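Local atomic coordinates of D-mandelate dehydrogenase (PDB entry 2W2K), a protein that binds NAD(+) and probably interconverts D-mandelate and its 2-oxo acid, as a D-isomer specific 2-hydroxyacid dehydrogenase. Residues B[4-9]-B[21-26]; B[324-329]-B[333-338]. One frame throughout, in Å; residues are numbered along the deposited sequence.

How the contacts relate
Contact 1 is partly buried and sets the last turns of helix 17-26 beside strand 5-8; contact 2 lies at the surface, where the end of helix 310-330 meets the loop that follows it. No hydrogen bond crosses contact 1, which buries 120 Å² through sparse van der Waals touches, whereas contact 2 buries 303 Å² and adds a charged side chain gripping a backbone oxygen. Their centres are 14 Å apart, and helix 310-330 connects them: F23 CZ is 4.0 Å from I324 CG2, L329 packs on P4 and K26, and K26 NZ forms a salt bridge of 2.8 Å with D325 OD2. Neither lies at the NAD-binding residues.

Contact 1 (B[4-9]-B[21-26]); sequences PRVLLL and SDFQQK
F23 reaches from helix 17-26 to V6 of strand 5-8 with the far end of its ring. Strand and helix backbones are 9.4 Å apart at this level, measured between the CA atoms of V6 and Q24, which leaves F23 to cover the gap with its ring. F23 starts well away, its CB lying 7.9 Å from V6 CG1. CG stands anti to the backbone N (chi1 -163°), which carries the ring out from the helix toward the strand. The ring carbons then close the distance stepwise: CG is still 6.6 Å from V6 CG1, CD2 is 5.4 Å from it, and CE2 arrives at 4.1 Å. CZ, beside CE2, is slightly farther from the same methyl. V6 CG1 sits at the ring edge, near its plane, and the two side chains approach from opposite directions.

These segments belong to the beta-alpha-beta unit of strand 5-8, helix 17-26 and strand 28-31. The two strands are parallel neighbours in a five-stranded sheet whose order, 2-1-3-4-5, is that of the flavodoxin-like substrate-binding domain of this dehydrogenase family. V6 is held in the sheet by backbone hydrogen bonds with E28 and I30, while its side chain faces the helix. The F23 ring also touches V29, I56 and M321, and meets the ring of F27 with the planes at about 45°.

Toward the helix end the contact becomes more polar. P4 CD approaches the backbone O of K26 to 4.0 Å, an apolar carbon against a carbonyl rather than a hydrogen bond. The extended K26 side chain leads away from the strand, and its NZ makes two salt bridges, to D22 OD2 (2.9 Å, on the syn lone pair) one turn back and to D325 of helix 310-330.

Contact 2 (B[324-329]-B[333-338]); sequences IDRFLL and PLLTPA
R326 hooks onto the carbonyl of P333 with two nitrogens. In the hydrogen bonding, NE and NH2 both donate to P333 O, NE at 2.8 Å and NH2 at 2.9 Å, a side-on grip in which one oxygen serves both donors. The oxygen lies near the guanidinium plane, only 6° out of it. Seen from the carbonyl, NE lies nearly along the C=O axis (166°), whereas NH2 is tilted from the carbonyl plane. The bend at chi3 (61°) turns the guanidinium so that this edge faces P333. Its positive charge would be expected to polarise the carbonyl further.

A second kind of contact is van der Waals stacking on the flat cation. L335 crosses the arginine at about a right angle and lays CD2 over the centre of one guanidinium face, 3.6 Å above the plane; its CG comes 3.9 Å from R326 CD, so the leucine also touches the aliphatic part of the arginine. Replacing R326 with an alanine would probably leave P333 O without both side-chain donors and L335 CD2 without the face it lies on. The apolar contact proper belongs to F327 and L334, whose side chains cross obliquely. L334 CD2 is 3.9 Å from F327 CB, and L334 CG lies at the same distance from CD1 of the F327 ring.

The contact ties the C-terminal end of helix 310-330 to the segment just beyond it, and a backbone hydrogen bond between R326 and K332 helps close the turn. F327 and L334 both rest on V83 of strand 83-86 and A105 of strand 105-107, while L335 leans back on L319 and T322 of the same helix. Farther along, T336 OG1 bonds to N108 O and A338 pairs through its backbone with F106, carrying the loop past the edge strand 105-107.

Contact 1 (B[4-9]-B[21-26])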
ATOM      1  N   PRO B   4      22.599  -7.431  40.619  1.00  9.85           N
ATOM      2  CA  PRO B   4      21.802  -6.186  40.609  1.00  7.45           C
ATOM      3  C   PRO B   4      20.307  -6.490  40.465  1.00  7.39           C
ATOM      4  O   PRO B   4      19.929  -7.552  39.936  1.00  9.21           O
ATOM      5  CB  PRO B   4      22.321  -5.447  39.373  1.00  7.90           C
ATOM      6  CG  PRO B   4      23.749  -6.009  39.175  1.00  8.41           C
ATOM      7  CD  PRO B   4      23.554  -7.470  39.493  1.00 10.14           C
ATOM      8  N   ARG B   5      19.467  -5.567  40.948  1.00  5.71           N
ATOM      9  CA  ARG B   5      18.018  -5.769  41.054  1.00  6.24           C
ATOM     10  C   ARG B   5      17.274  -4.855  40.041  1.00  5.61           C
ATOM     11  O   ARG B   5      17.635  -3.672  39.884  1.00  7.92           O
ATOM     12  CB  ARG B   5      17.560  -5.471  42.513  1.00  7.05           C
ATOM     13  CG  ARG B   5      18.351  -6.290  43.610  1.00  9.02           C
ATOM     14  CD  ARG B   5      17.849  -6.027  45.083  1.00  7.30           C
ATOM     15  NE  ARG B   5      16.609  -6.745  45.382  1.00  7.09           N
ATOM     16  CZ  ARG B   5      15.440  -6.208  45.752  1.00  9.01           C
ATOM     17  NH1 ARG B   5      15.290  -4.894  45.931  1.00  8.86           N
ATOM     18  NH2 ARG B   5      14.403  -7.014  45.968  1.00  7.52           N
ATOM     19  N   VAL B   6      16.273  -5.412  39.342  1.00  4.48           N
ATOM     20  CA  VAL B   6      15.566  -4.735  38.218  1.00  4.84           C
ATOM     21  C   VAL B   6      14.032  -4.741  38.426  1.00  6.23           C
ATOM     22  O   VAL B   6      13.412  -5.818  38.531  1.00  7.05           O
ATOM     23  CB  VAL B   6      15.931  -5.407  36.841  1.00  5.80           C
ATOM     24  CG1 VAL B   6      15.241  -4.701  35.640  1.00  5.14           C
ATOM     25  CG2 VAL B   6      17.468  -5.473  36.631  1.00  6.05           C
ATOM     26  N   LEU B   7      13.420  -3.544  38.505  1.00  4.36           N
ATOM     27  CA  LEU B   7      11.959  -3.431  38.608  1.00  3.85           C
ATOM     28  C   LEU B   7      11.335  -3.646  37.216  1.00  6.35           C
ATOM     29  O   LEU B   7      11.694  -2.937  36.281  1.00  6.20           O
ATOM     30  CB  LEU B   7      11.553  -2.034  39.151  1.00  4.09           C
ATOM     31  CG  LEU B   7      10.035  -1.859  39.416  1.00  8.13           C
ATOM     32  CD1 LEU B   7       9.630  -2.687  40.634  1.00  7.33           C
ATOM     33  CD2 LEU B   7       9.711  -0.384  39.660  1.00  7.21           C
ATOM     34  N   LEU B   8      10.382  -4.586  37.117  1.00  8.11           N
ATOM     35  CA  LEU B   8       9.652  -4.903  35.863  1.00  8.96           C
ATOM     36  C   LEU B   8       8.307  -4.191  35.828  1.00  9.19           C
ATOM     37  O   LEU B   8       7.462  -4.461  36.678  1.00  7.70           O
ATOM     38  CB  LEU B   8       9.419  -6.426  35.751  1.00  6.14           C
ATOM     39  CG  LEU B   8       8.574  -6.953  34.571  1.00  7.53           C
ATOM     40  CD1 LEU B   8       9.182  -6.522  33.207  1.00  9.58           C
ATOM     41  CD2 LEU B   8       8.437  -8.459  34.620  1.00 10.18           C
ATOM     42  N   LEU B   9       8.125  -3.265  34.870  1.00  8.36           N
ATOM     43  CA  LEU B   9       6.865  -2.535  34.691  1.00  9.62           C
ATOM     44  C   LEU B   9       5.936  -3.278  33.734  1.00 11.02           C
ATOM     45  O   LEU B   9       6.135  -3.270  32.502  1.00 10.38           O
ATOM     46  CB  LEU B   9       7.093  -1.101  34.164  1.00 12.09           C
ATOM     47  CG  LEU B   9       7.821  -0.033  34.983  1.00 15.83           C
ATOM     48  CD1 LEU B   9       7.819   1.311  34.187  1.00 17.58           C
ATOM     49  CD2 LEU B   9       7.224   0.158  36.384  1.00 16.49           C
ATOM     50  N   SER B  21      15.479 -15.639  29.730  1.00  9.12           N
ATOM     51  CA  SER B  21      15.997 -16.578  30.747  1.00  9.82           C
ATOM     52  C   SER B  21      17.406 -16.189  31.210  1.00  9.98           C
ATOM     53  O   SER B  21      17.692 -16.223  32.417  1.00  9.73           O
ATOM     54  CB  SER B  21      15.955 -18.037  30.235  1.00  9.14           C
ATOM     55  OG  SER B  21      14.604 -18.451  30.072  1.00 14.28           O
ATOM     56  N   ASP B  22      18.269 -15.806  30.258  1.00  8.72           N
ATOM     57  CA  ASP B  22      19.618 -15.248  30.542  1.00  9.37           C
ATOM     58  C   ASP B  22      19.558 -14.017  31.466  1.00  9.38           C
ATOM     59  O   ASP B  22      20.340 -13.890  32.441  1.00  9.65           O
ATOM     60  CB  ASP B  22      20.354 -14.923  29.214  1.00  8.76           C
ATOM     61  CG  ASP B  22      21.762 -14.395  29.420  1.00 12.14           C
ATOM     62  OD1 ASP B  22      22.648 -15.175  29.856  1.00 15.48           O
ATOM     63  OD2 ASP B  22      22.009 -13.198  29.114  1.00 13.97           O
ATOM     64  N   PHE B  23      18.621 -13.124  31.161  1.00  7.14           N
ATOM     65  CA  PHE B  23      18.421 -11.859  31.917  1.00  9.01           C
ATOM     66  C   PHE B  23      18.051 -12.177  33.368  1.00  8.23           C
ATOM     67  O   PHE B  23      18.595 -11.571  34.294  1.00  7.19           O
ATOM     68  CB  PHE B  23      17.334 -10.980  31.237  1.00  6.29           C
ATOM     69  CG  PHE B  23      17.346  -9.508  31.677  1.00  8.44           C
ATOM     70  CD1 PHE B  23      18.227  -8.605  31.088  1.00  6.35           C
ATOM     71  CD2 PHE B  23      16.462  -9.034  32.667  1.00  7.05           C
ATOM     72  CE1 PHE B  23      18.244  -7.256  31.462  1.00  5.37           C
ATOM     73  CE2 PHE B  23      16.469  -7.644  33.060  1.00  3.88           C
ATOM     74  CZ  PHE B  23      17.375  -6.771  32.458  1.00  8.23           C
ATOM     75  N   GLN B  24      17.154 -13.148  33.560  1.00  7.68           N
ATOM     76  CA  GLN B  24      16.655 -13.515  34.911  1.00 10.38           C
ATOM     77  C   GLN B  24      17.713 -14.281  35.732  1.00  8.93           C
ATOM     78  O   GLN B  24      17.599 -14.377  36.955  1.00  8.73           O
ATOM     79  CB  GLN B  24      15.373 -14.348  34.827  1.00  9.68           C
ATOM     80  CG  GLN B  24      14.112 -13.586  34.377  1.00 10.77           C
ATOM     81  CD  GLN B  24      12.942 -14.529  34.136  1.00 16.78           C
ATOM     82  OE1 GLN B  24      12.096 -14.727  35.018  1.00 16.63           O
ATOM     83  NE2 GLN B  24      12.891 -15.121  32.944  1.00 18.06           N
ATOM     84  N   GLN B  25      18.744 -14.800  35.059  1.00  8.34           N
ATOM     85  CA  GLN B  25      19.882 -15.439  35.760  1.00  6.96           C
ATOM     86  C   GLN B  25      20.864 -14.364  36.267  1.00  8.53           C
ATOM     87  O   GLN B  25      21.300 -14.391  37.425  1.00 10.62           O
ATOM     88  CB  GLN B  25      20.582 -16.458  34.819  1.00  9.33           C
ATOM     89  CG  GLN B  25      21.668 -17.370  35.489  1.00  9.23           C
ATOM     90  CD  GLN B  25      22.942 -16.635  35.915  1.00 13.01           C
ATOM     91  OE1 GLN B  25      23.388 -16.775  37.064  1.00 10.76           O
ATOM     92  NE2 GLN B  25      23.548 -15.867  34.988  1.00 13.86           N
ATOM     93  N   LYS B  26      21.201 -13.415  35.396  1.00  6.37           N
ATOM     94  CA  LYS B  26      22.120 -12.305  35.728  1.00  4.94           C
ATOM     95  C   LYS B  26      21.564 -11.282  36.752  1.00  8.52           C
ATOM     96  O   LYS B  26      22.334 -10.691  37.539  1.00  8.35           O
ATOM     97  CB  LYS B  26      22.548 -11.571  34.430  1.00  5.49           C
ATOM     98  CG  LYS B  26      23.396 -12.411  33.458  1.00 10.63           C
ATOM     99  CD  LYS B  26      23.503 -11.746  32.069  1.00 11.22           C
ATOM    100  CE  LYS B  26      24.576 -12.425  31.196  1.00 12.20           C
ATOM    101  NZ  LYS B  26      24.503 -11.952  29.755  1.00  7.55           N
TER

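Contact 2 (B[324-329]-B[333-338])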
ATOM      1  N   ILE B 324      20.609  -2.667  29.401  1.00  5.83           N
ATOM      2  CA  ILE B 324      20.821  -2.816  30.864  1.00  7.43           C
ATOM      3  C   ILE B 324      22.038  -3.734  31.190  1.00  7.61           C
ATOM      4  O   ILE B 324      22.847  -3.437  32.102  1.00  7.40           O
ATOM      5  CB  ILE B 324      19.500  -3.257  31.572  1.00  5.78           C
ATOM      6  CG1 ILE B 324      18.443  -2.123  31.504  1.00  6.54           C
ATOM      7  CG2 ILE B 324      19.745  -3.656  33.036  1.00  9.69           C
ATOM      8  CD1 ILE B 324      17.014  -2.588  31.854  1.00  6.54           C
ATOM      9  N   ASP B 325      22.192  -4.810  30.420  1.00  9.07           N
ATOM     10  CA  ASP B 325      23.345  -5.739  30.567  1.00 10.40           C
ATOM     11  C   ASP B 325      24.677  -5.011  30.321  1.00  9.49           C
ATOM     12  O   ASP B 325      25.587  -5.058  31.170  1.00 10.01           O
ATOM     13  CB  ASP B 325      23.181  -6.933  29.598  1.00  8.72           C
ATOM     14  CG  ASP B 325      24.145  -8.103  29.888  1.00 16.46           C
ATOM     15  OD1 ASP B 325      25.213  -7.938  30.521  1.00 17.57           O
ATOM     16  OD2 ASP B 325      23.824  -9.224  29.459  1.00 16.74           O
ATOM     17  N   ARG B 326      24.783  -4.348  29.166  1.00  9.57           N
ATOM     18  CA  ARG B 326      25.945  -3.487  28.842  1.00  8.80           C
ATOM     19  C   ARG B 326      26.289  -2.496  29.978  1.00  9.79           C
ATOM     20  O   ARG B 326      27.426  -2.458  30.439  1.00 10.39           O
ATOM     21  CB  ARG B 326      25.737  -2.707  27.539  1.00  6.67           C
ATOM     22  CG  ARG B 326      25.804  -3.572  26.279  1.00 10.82           C
ATOM     23  CD  ARG B 326      25.392  -2.791  25.004  1.00 10.91           C
ATOM     24  NE  ARG B 326      26.252  -1.634  24.723  1.00 10.87           N
ATOM     25  CZ  ARG B 326      27.325  -1.629  23.923  1.00 20.27           C
ATOM     26  NH1 ARG B 326      27.716  -2.734  23.294  1.00 13.32           N
ATOM     27  NH2 ARG B 326      28.007  -0.499  23.753  1.00 13.20           N
ATOM     28  N   PHE B 327      25.294  -1.709  30.410  1.00  9.06           N
ATOM     29  CA  PHE B 327      25.497  -0.571  31.325  1.00  9.68           C
ATOM     30  C   PHE B 327      25.768  -0.970  32.794  1.00 11.62           C
ATOM     31  O   PHE B 327      26.531  -0.289  33.485  1.00 12.94           O
ATOM     32  CB  PHE B 327      24.280   0.380  31.234  1.00  8.98           C
ATOM     33  CG  PHE B 327      24.546   1.780  31.744  1.00  9.32           C
ATOM     34  CD1 PHE B 327      25.248   2.711  30.965  1.00 10.40           C
ATOM     35  CD2 PHE B 327      24.081   2.179  33.002  1.00  8.07           C
ATOM     36  CE1 PHE B 327      25.488   4.012  31.424  1.00 12.31           C
ATOM     37  CE2 PHE B 327      24.311   3.492  33.473  1.00 10.30           C
ATOM     38  CZ  PHE B 327      25.013   4.408  32.682  1.00 14.23           C
ATOM     39  N   LEU B 328      25.173  -2.066  33.265  1.00 10.52           N
ATOM     40  CA  LEU B 328      25.399  -2.530  34.660  1.00 11.55           C
ATOM     41  C   LEU B 328      26.472  -3.607  34.852  1.00  9.62           C
ATOM     42  O   LEU B 328      27.073  -3.695  35.943  1.00  9.91           O
ATOM     43  CB  LEU B 328      24.084  -3.033  35.304  1.00  8.94           C
ATOM     44  CG  LEU B 328      22.961  -2.009  35.562  1.00 10.08           C
ATOM     45  CD1 LEU B 328      21.823  -2.661  36.366  1.00 11.95           C
ATOM     46  CD2 LEU B 328      23.498  -0.749  36.279  1.00 16.63           C
ATOM     47  N   LEU B 329      26.685  -4.446  33.837  1.00 10.28           N
ATOM     48  CA  LEU B 329      27.591  -5.623  33.970  1.00 11.72           C
ATOM     49  C   LEU B 329      28.885  -5.581  33.111  1.00 14.86           C
ATOM     50  O   LEU B 329      29.928  -6.128  33.513  1.00 15.14           O
ATOM     51  CB  LEU B 329      26.840  -6.940  33.743  1.00 11.38           C
ATOM     52  CG  LEU B 329      25.669  -7.279  34.692  1.00 15.03           C
ATOM     53  CD1 LEU B 329      25.015  -8.608  34.357  1.00 18.22           C
ATOM     54  CD2 LEU B 329      26.105  -7.243  36.140  1.00 14.70           C
ATOM     55  N   PRO B 333      28.860   1.626  27.190  1.00 15.73           N
ATOM     56  CA  PRO B 333      27.794   2.626  26.992  1.00 16.48           C
ATOM     57  C   PRO B 333      26.499   2.062  26.388  1.00 12.88           C
ATOM     58  O   PRO B 333      26.520   1.022  25.713  1.00 14.03           O
ATOM     59  CB  PRO B 333      28.430   3.631  26.015  1.00 16.55           C
ATOM     60  CG  PRO B 333      29.516   2.870  25.337  1.00 23.72           C
ATOM     61  CD  PRO B 333      30.037   1.903  26.342  1.00 17.26           C
ATOM     62  N   LEU B 334      25.387   2.748  26.666  1.00 11.61           N
ATOM     63  CA  LEU B 334      24.067   2.435  26.073  1.00  9.90           C
ATOM     64  C   LEU B 334      24.106   2.551  24.536  1.00 12.81           C
ATOM     65  O   LEU B 334      24.833   3.388  23.978  1.00 12.77           O
ATOM     66  CB  LEU B 334      22.985   3.391  26.638  1.00  9.69           C
ATOM     67  CG  LEU B 334      22.637   3.392  28.152  1.00  8.48           C
ATOM     68  CD1 LEU B 334      21.734   4.606  28.554  1.00  9.47           C
ATOM     69  CD2 LEU B 334      22.009   2.065  28.573  1.00  8.91           C
ATOM     70  N   LEU B 335      23.339   1.696  23.867  1.00 11.99           N
ATOM     71  CA  LEU B 335      23.222   1.699  22.395  1.00 13.70           C
ATOM     72  C   LEU B 335      22.307   2.830  21.904  1.00 15.17           C
ATOM     73  O   LEU B 335      22.548   3.432  20.840  1.00 13.12           O
ATOM     74  CB  LEU B 335      22.691   0.347  21.910  1.00 12.96           C
ATOM     75  CG  LEU B 335      23.512  -0.936  22.142  1.00 13.32           C
ATOM     76  CD1 LEU B 335      22.665  -2.195  21.865  1.00 14.59           C
ATOM     77  CD2 LEU B 335      24.817  -0.949  21.326  1.00 13.34           C
ATOM     78  N   THR B 336      21.268   3.121  22.691  1.00 10.62           N
ATOM     79  CA  THR B 336      20.206   4.088  22.317  1.00 10.99           C
ATOM     80  C   THR B 336      19.858   5.091  23.430  1.00  9.47           C
ATOM     81  O   THR B 336      18.708   5.171  23.868  1.00  9.25           O
ATOM     82  CB  THR B 336      18.899   3.377  21.828  1.00 11.79           C
ATOM     83  OG1 THR B 336      18.467   2.399  22.801  1.00 13.58           O
ATOM     84  CG2 THR B 336      19.114   2.686  20.469  1.00  9.14           C
ATOM     85  N   PRO B 337      20.845   5.896  23.875  1.00 11.42           N
ATOM     86  CA  PRO B 337      20.548   6.858  24.932  1.00  9.39           C
ATOM     87  C   PRO B 337      19.599   7.948  24.439  1.00 11.24           C
ATOM     88  O   PRO B 337      19.575   8.259  23.232  1.00 10.83           O
ATOM     89  CB  PRO B 337      21.911   7.487  25.224  1.00 11.45           C
ATOM     90  CG  PRO B 337      22.682   7.328  23.936  1.00 12.56           C
ATOM     91  CD  PRO B 337      22.256   5.976  23.442  1.00  7.55           C
ATOM     92  N   ALA B 338      18.805   8.479  25.366  1.00  9.04           N
ATOM     93  CA  ALA B 338      18.032   9.701  25.152  1.00 14.08           C
ATOM     94  C   ALA B 338      18.176  10.591  26.380  1.00 14.58           C
ATOM     95  O   ALA B 338      18.006  10.125  27.527  1.00 14.08           O
ATOM     96  CB  ALA B 338      16.550   9.381  24.873  1.00 14.67           C
TER